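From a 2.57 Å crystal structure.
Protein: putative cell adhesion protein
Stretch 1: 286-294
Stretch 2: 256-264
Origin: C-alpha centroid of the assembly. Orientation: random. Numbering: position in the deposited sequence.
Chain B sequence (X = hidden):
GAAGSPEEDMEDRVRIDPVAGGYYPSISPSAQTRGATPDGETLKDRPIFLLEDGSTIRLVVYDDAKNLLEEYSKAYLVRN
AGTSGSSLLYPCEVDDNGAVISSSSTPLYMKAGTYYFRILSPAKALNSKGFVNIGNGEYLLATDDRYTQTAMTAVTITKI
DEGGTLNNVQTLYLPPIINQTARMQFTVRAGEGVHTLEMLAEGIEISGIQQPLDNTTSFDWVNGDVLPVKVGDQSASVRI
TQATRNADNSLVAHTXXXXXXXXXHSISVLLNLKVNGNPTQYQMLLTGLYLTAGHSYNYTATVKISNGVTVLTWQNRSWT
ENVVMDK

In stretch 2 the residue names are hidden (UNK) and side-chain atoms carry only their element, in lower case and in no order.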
ATOM      1  N   LEU B 286      -3.829  -6.511   4.317  1.00 61.74           N
ATOM      2  CA  LEU B 286      -3.705  -5.073   4.537  1.00 60.81           C
ATOM      3  C   LEU B 286      -3.458  -4.752   6.001  1.00 67.90           C
ATOM      4  O   LEU B 286      -4.300  -4.959   6.882  1.00 66.94           O
ATOM      5  CB  LEU B 286      -4.944  -4.330   4.017  1.00 58.05           C
ATOM      6  CG  LEU B 286      -5.450  -4.745   2.616  1.00 60.01           C
ATOM      7  CD1 LEU B 286      -6.839  -4.134   2.306  1.00 56.93           C
ATOM      8  CD2 LEU B 286      -4.416  -4.462   1.544  1.00 61.39           C
ATOM      9  N   THR B 287      -2.257  -4.271   6.253  1.00 68.39           N
ATOM     10  CA  THR B 287      -1.816  -3.909   7.588  1.00 71.05           C
ATOM     11  C   THR B 287      -1.812  -2.362   7.670  1.00 74.08           C
ATOM     12  O   THR B 287      -1.780  -1.697   6.628  1.00 72.64           O
ATOM     13  CB  THR B 287      -0.463  -4.594   7.830  1.00 85.68           C
ATOM     14  OG1 THR B 287      -0.058  -4.483   9.204  1.00 90.64           O
ATOM     15  CG2 THR B 287       0.609  -4.096   6.884  1.00 86.14           C
ATOM     16  N   GLY B 288      -1.909  -1.831   8.893  1.00 71.90           N
ATOM     17  CA  GLY B 288      -1.896  -0.398   9.184  1.00 72.13           C
ATOM     18  C   GLY B 288      -3.067   0.392   8.643  1.00 75.30           C
ATOM     19  O   GLY B 288      -2.866   1.322   7.854  1.00 75.82           O
ATOM     20  N   LEU B 289      -4.297   0.026   9.055  1.00 70.05           N
ATOM     21  CA  LEU B 289      -5.510   0.672   8.562  1.00 66.86           C
ATOM     22  C   LEU B 289      -6.356   1.331   9.685  1.00 66.23           C
ATOM     23  O   LEU B 289      -6.570   0.703  10.722  1.00 65.08           O
ATOM     24  CB  LEU B 289      -6.361  -0.362   7.797  1.00 65.79           C
ATOM     25  CG  LEU B 289      -6.160  -0.459   6.268  1.00 69.71           C
ATOM     26  CD1 LEU B 289      -6.968  -1.602   5.685  1.00 67.73           C
ATOM     27  CD2 LEU B 289      -6.584   0.832   5.561  1.00 73.22           C
ATOM     28  N   TYR B 290      -6.820   2.607   9.452  1.00 60.45           N
ATOM     29  CA  TYR B 290      -7.680   3.427  10.323  1.00 59.93           C
ATOM     30  C   TYR B 290      -8.915   3.845   9.522  1.00 64.15           C
ATOM     31  O   TYR B 290      -8.922   4.868   8.809  1.00 65.81           O
ATOM     32  CB  TYR B 290      -6.941   4.651  10.907  1.00 62.22           C
ATOM     33  CG  TYR B 290      -7.479   5.104  12.252  1.00 64.47           C
ATOM     34  CD1 TYR B 290      -7.305   4.325  13.394  1.00 68.02           C
ATOM     35  CD2 TYR B 290      -8.155   6.316  12.385  1.00 64.86           C
ATOM     36  CE1 TYR B 290      -7.810   4.726  14.630  1.00 70.76           C
ATOM     37  CE2 TYR B 290      -8.648   6.740  13.623  1.00 67.03           C
ATOM     38  CZ  TYR B 290      -8.480   5.939  14.745  1.00 77.79           C
ATOM     39  OH  TYR B 290      -8.972   6.335  15.978  1.00 79.55           O
ATOM     40  N   LEU B 291      -9.930   2.966   9.559  1.00 57.27           N
ATOM     41  CA  LEU B 291     -11.187   3.127   8.823  1.00 52.71           C
ATOM     42  C   LEU B 291     -12.126   3.955   9.679  1.00 56.10           C
ATOM     43  O   LEU B 291     -12.420   3.573  10.820  1.00 56.44           O
ATOM     44  CB  LEU B 291     -11.766   1.733   8.486  1.00 51.12           C
ATOM     45  CG  LEU B 291     -10.795   0.684   7.839  1.00 54.61           C
ATOM     46  CD1 LEU B 291     -11.475  -0.684   7.640  1.00 54.65           C
ATOM     47  CD2 LEU B 291     -10.262   1.159   6.515  1.00 52.70           C
ATOM     48  N   THR B 292     -12.487   5.150   9.198  1.00 51.52           N
ATOM     49  CA  THR B 292     -13.368   6.044   9.959  1.00 51.84           C
ATOM     50  C   THR B 292     -14.676   6.334   9.181  1.00 54.16           C
ATOM     51  O   THR B 292     -14.749   6.124   7.966  1.00 52.42           O
ATOM     52  CB  THR B 292     -12.636   7.338  10.355  1.00 64.36           C
ATOM     53  OG1 THR B 292     -12.118   7.991   9.197  1.00 63.71           O
ATOM     54  CG2 THR B 292     -11.490   7.086  11.275  1.00 69.67           C
ATOM     55  N   ALA B 293     -15.703   6.820   9.916  1.00 50.42           N
ATOM     56  CA  ALA B 293     -17.034   7.167   9.440  1.00 48.15           C
ATOM     57  C   ALA B 293     -16.976   8.227   8.379  1.00 53.34           C
ATOM     58  O   ALA B 293     -16.307   9.229   8.575  1.00 55.08           O
ATOM     59  CB  ALA B 293     -17.876   7.665  10.599  1.00 49.50           C
ATOM     60  N   GLY B 294     -17.702   8.015   7.284  1.00 50.22           N
ATOM     61  CA  GLY B 294     -17.812   8.973   6.191  1.00 49.60           C
ATOM     62  C   GLY B 294     -16.706   8.918   5.161  1.00 52.79           C
ATOM     63  O   GLY B 294     -16.699   9.742   4.252  1.00 50.69           O
ATOM     64  N   UNK B 256     -20.136  -1.459   3.310  1.00 43.12           N
ATOM     65  CA  UNK B 256     -19.948  -0.644   4.490  1.00 42.64           C
ATOM     66  C   UNK B 256     -19.165  -1.465   5.482  1.00 46.25           C
ATOM     67  O   UNK B 256     -19.315  -2.692   5.526  1.00 47.38           O
ATOM     68  N   UNK B 257     -18.308  -0.808   6.252  1.00 42.16           N
ATOM     69  CA  UNK B 257     -17.559  -1.440   7.328  1.00 44.89           C
ATOM     70  C   UNK B 257     -17.609  -0.475   8.505  1.00 51.19           C
ATOM     71  O   UNK B 257     -17.599   0.740   8.316  1.00 51.30           O
ATOM     72  c   UNK B 257     -15.214  -0.803   6.519  1.00 47.77           C
ATOM     73  c   UNK B 257     -16.110  -1.932   6.982  1.00 48.38           C
ATOM     74  c   UNK B 257     -16.141  -3.038   5.935  1.00 47.21           C
ATOM     75  N   UNK B 258     -17.727  -1.007   9.701  1.00 49.15           N
ATOM     76  CA  UNK B 258     -17.790  -0.169  10.885  1.00 50.70           C
ATOM     77  C   UNK B 258     -16.437   0.477  11.145  1.00 55.89           C
ATOM     78  O   UNK B 258     -15.433  -0.196  10.886  1.00 55.27           O
ATOM     79  c   UNK B 258     -19.562  -1.650  12.131  1.00 55.39           C
ATOM     80  c   UNK B 258     -20.657  -0.605  12.178  1.00 57.06           C
ATOM     81  c   UNK B 258     -19.669  -2.565  13.343  1.00 56.50           C
ATOM     82  c   UNK B 258     -18.190  -1.010  12.111  1.00 52.21           C
ATOM     83  N   UNK B 259     -16.367   1.728  11.707  1.00 52.54           N
ATOM     84  CA  UNK B 259     -15.054   2.306  12.028  1.00 52.93           C
ATOM     85  C   UNK B 259     -14.243   1.332  12.878  1.00 61.65           C
ATOM     86  O   UNK B 259     -14.758   0.787  13.867  1.00 63.28           O
ATOM     87  c   UNK B 259     -15.410   3.588  12.776  1.00 54.64           C
ATOM     88  c   UNK B 259     -16.745   3.967  12.221  1.00 57.51           C
ATOM     89  c   UNK B 259     -17.456   2.659  12.072  1.00 52.97           C
ATOM     90  N   UNK B 260     -13.026   1.007  12.399  1.00 59.73           N
ATOM     91  CA  UNK B 260     -12.144   0.057  13.061  1.00 61.45           C
ATOM     92  C   UNK B 260     -10.688   0.452  12.941  1.00 64.26           C
ATOM     93  O   UNK B 260     -10.237   0.909  11.896  1.00 61.25           O
ATOM     94  o   UNK B 260     -11.685  -2.289  13.453  1.00 83.04           O
ATOM     95  c   UNK B 260     -11.958  -1.641  11.150  1.00 64.09           C
ATOM     96  c   UNK B 260     -12.379  -1.394  12.576  1.00 73.10           C
ATOM     97  N   UNK B 261      -9.968   0.250  14.055  1.00 64.18           N
ATOM     98  CA  UNK B 261      -8.531   0.463  14.223  1.00 65.50           C
ATOM     99  C   UNK B 261      -7.799  -0.873  14.035  1.00 69.08           C
ATOM    100  O   UNK B 261      -7.859  -1.750  14.905  1.00 70.05           O
ATOM    101  c   UNK B 261      -8.223   1.069  15.622  1.00 69.87           C
ATOM    102  o   UNK B 261      -5.922   1.320  15.004  1.00 78.27           O
ATOM    103  c   UNK B 261      -6.744   1.213  15.954  1.00 81.39           C
ATOM    104  o   UNK B 261      -6.404   1.228  17.162  1.00 96.43           O
ATOM    105  N   UNK B 262      -7.100  -1.008  12.910  1.00 64.93           N
ATOM    106  CA  UNK B 262      -6.327  -2.202  12.566  1.00 66.12           C
ATOM    107  C   UNK B 262      -4.916  -1.805  12.121  1.00 72.36           C
ATOM    108  O   UNK B 262      -4.301  -2.461  11.276  1.00 73.65           O
ATOM    109  c   UNK B 262      -7.042  -2.986  11.476  1.00 64.97           C
ATOM    110  N   UNK B 263      -4.408  -0.714  12.707  1.00 68.75           N
ATOM    111  CA  UNK B 263      -3.072  -0.135  12.475  1.00 68.45           C
ATOM    112  C   UNK B 263      -1.958  -1.101  12.880  1.00 71.46           C
ATOM    113  O   UNK B 263      -0.884  -1.121  12.263  1.00 67.57           O
ATOM    114  c   UNK B 263      -3.590   3.568  13.529  1.00 81.71           C
ATOM    115  c   UNK B 263      -3.705   2.342  12.647  1.00 74.44           C
ATOM    116  c   UNK B 263      -4.133   4.166  15.864  1.00 98.28           C
ATOM    117  n   UNK B 263      -4.801   3.910  16.981  1.00 82.04           N
ATOM    118  c   UNK B 263      -2.932   1.167  13.261  1.00 68.58           C
ATOM    119  n   UNK B 263      -3.320   5.215  15.816  1.00 93.30           N
ATOM    120  n   UNK B 263      -4.275   3.378  14.805  1.00 81.92           N
ATOM    121  N   UNK B 264      -2.244  -1.909  13.929  1.00 72.20           N
ATOM    122  CA  UNK B 264      -1.341  -2.923  14.487  1.00 75.45           C
ATOM    123  C   UNK B 264      -1.720  -4.333  14.019  1.00 78.94           C
ATOM    124  O   UNK B 264      -0.993  -5.276  14.311  1.00 80.18           O
ATOM    125  o   UNK B 264      -1.787  -1.654  16.570  1.00 97.20           O
ATOM    126  c   UNK B 264      -1.346  -2.883  16.015  1.00 83.00           C
TER

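Position 256 has backbone atoms alone, with no side-chain atom of any element, and nothing of stretch 1 lies in reach; it is Gly256.

Position 257 carries three carbons, one bonded to CA and forking into the other two. The CA-to-CB bond points toward stretch 1, and one of the forked carbons packs against the Leu291 side chain. This beta-branched, all-carbon pattern is Val257. Its CG2 lies 3.9 Å from CD1 of Leu291, an apolar contact.

Position 258 has four carbons, forked at the second. Its CA-to-CB bond points away from stretch 1, and no side-chain atom comes into contact with it, so the side chain takes no part in the pairing. The fork identifies Leu258.

At position 259 three carbons close a ring onto the backbone N, and a ring carbon lies near the Ala293 side chain. Only proline closes such a ring: Pro259. With its nitrogen inside the ring, it has no amide hydrogen to donate. Its CA instead makes a CA-H...O contact with Leu291 O at 3.2 Å, and its CG lies 4.2 Å from CB of Ala293.

Position 260 shows one carbon bearing one oxygen and one carbon, and the terminal carbon touches the Leu291 side chain. An isosteric valine would have carbon in both branches, so the oxygen settles Thr260. Its CG2 meets Leu291 CD1 at 3.7 Å, while OG1 is hydrogen-bonded elsewhere in the structure. The backbone forms a reciprocal pair: Thr260 N donates to Leu291 O and Leu291 N to Thr260 O, each at 3.1 Å.

Position 261 has two carbons, the second carrying two oxygens, one of which approaches the edge of the Tyr290 ring. This short carboxylate is Asp261. Across the strands it faces Tyr290 as a non-hydrogen-bonded pair, CA to CA 5.0 Å, and OD1 is 3.7 Å from Tyr290 CD1.

Position 262 has a single side-chain carbon and no further atom; its backbone pairs with Leu289. It is Ala262. Its N donates to Leu289 O at 2.8 Å with an angle of 156°; its O accepts weak bonds from Leu289 N at 3.3 Å and Gly288 N at 3.4 Å.

Position 263 runs through three carbons to a nitrogen, then a carbon bearing two more nitrogens, and this group lies against the Tyr290 ring. That guanidinium defines Arg263. NE forms a salt bridge with Asp261 OD1 at 2.6 Å, and NH2 donates to Asp261 OD2 at 3.1 Å. Tyr290 CE1 lies over one guanidinium face, and Tyr290 CD1 is 3.5 Å from Arg263 NE. On the backbone, Gly288 CA reaches Arg263 O at 3.3 Å in a CA-H...O contact.

Position 264 has one carbon followed by one oxygen. Its CA-to-CB bond points away from stretch 1, and it touches a crystal neighbour: Ser264.

The contact works as an antiparallel pairing of strands 289-291 and 260-262, whose N-to-C directions differ by 177° and whose axes approach to 5.0 Å. Backbone bonds set the register: the Leu291 and Thr260 pair has two, neither of them weak, whereas one of the two between Leu289 and Ala262 is weak. On the sheet face bearing Leu291 and Thr260, side chains pack by apolar contact; on the face bearing Tyr290 and Asp261, the salt bridge holds the guanidinium beside the tyrosine ring. Together the two stretches bury 538 Å², both sides summed.

Stretch 2 (256-264) GVLPTDARS
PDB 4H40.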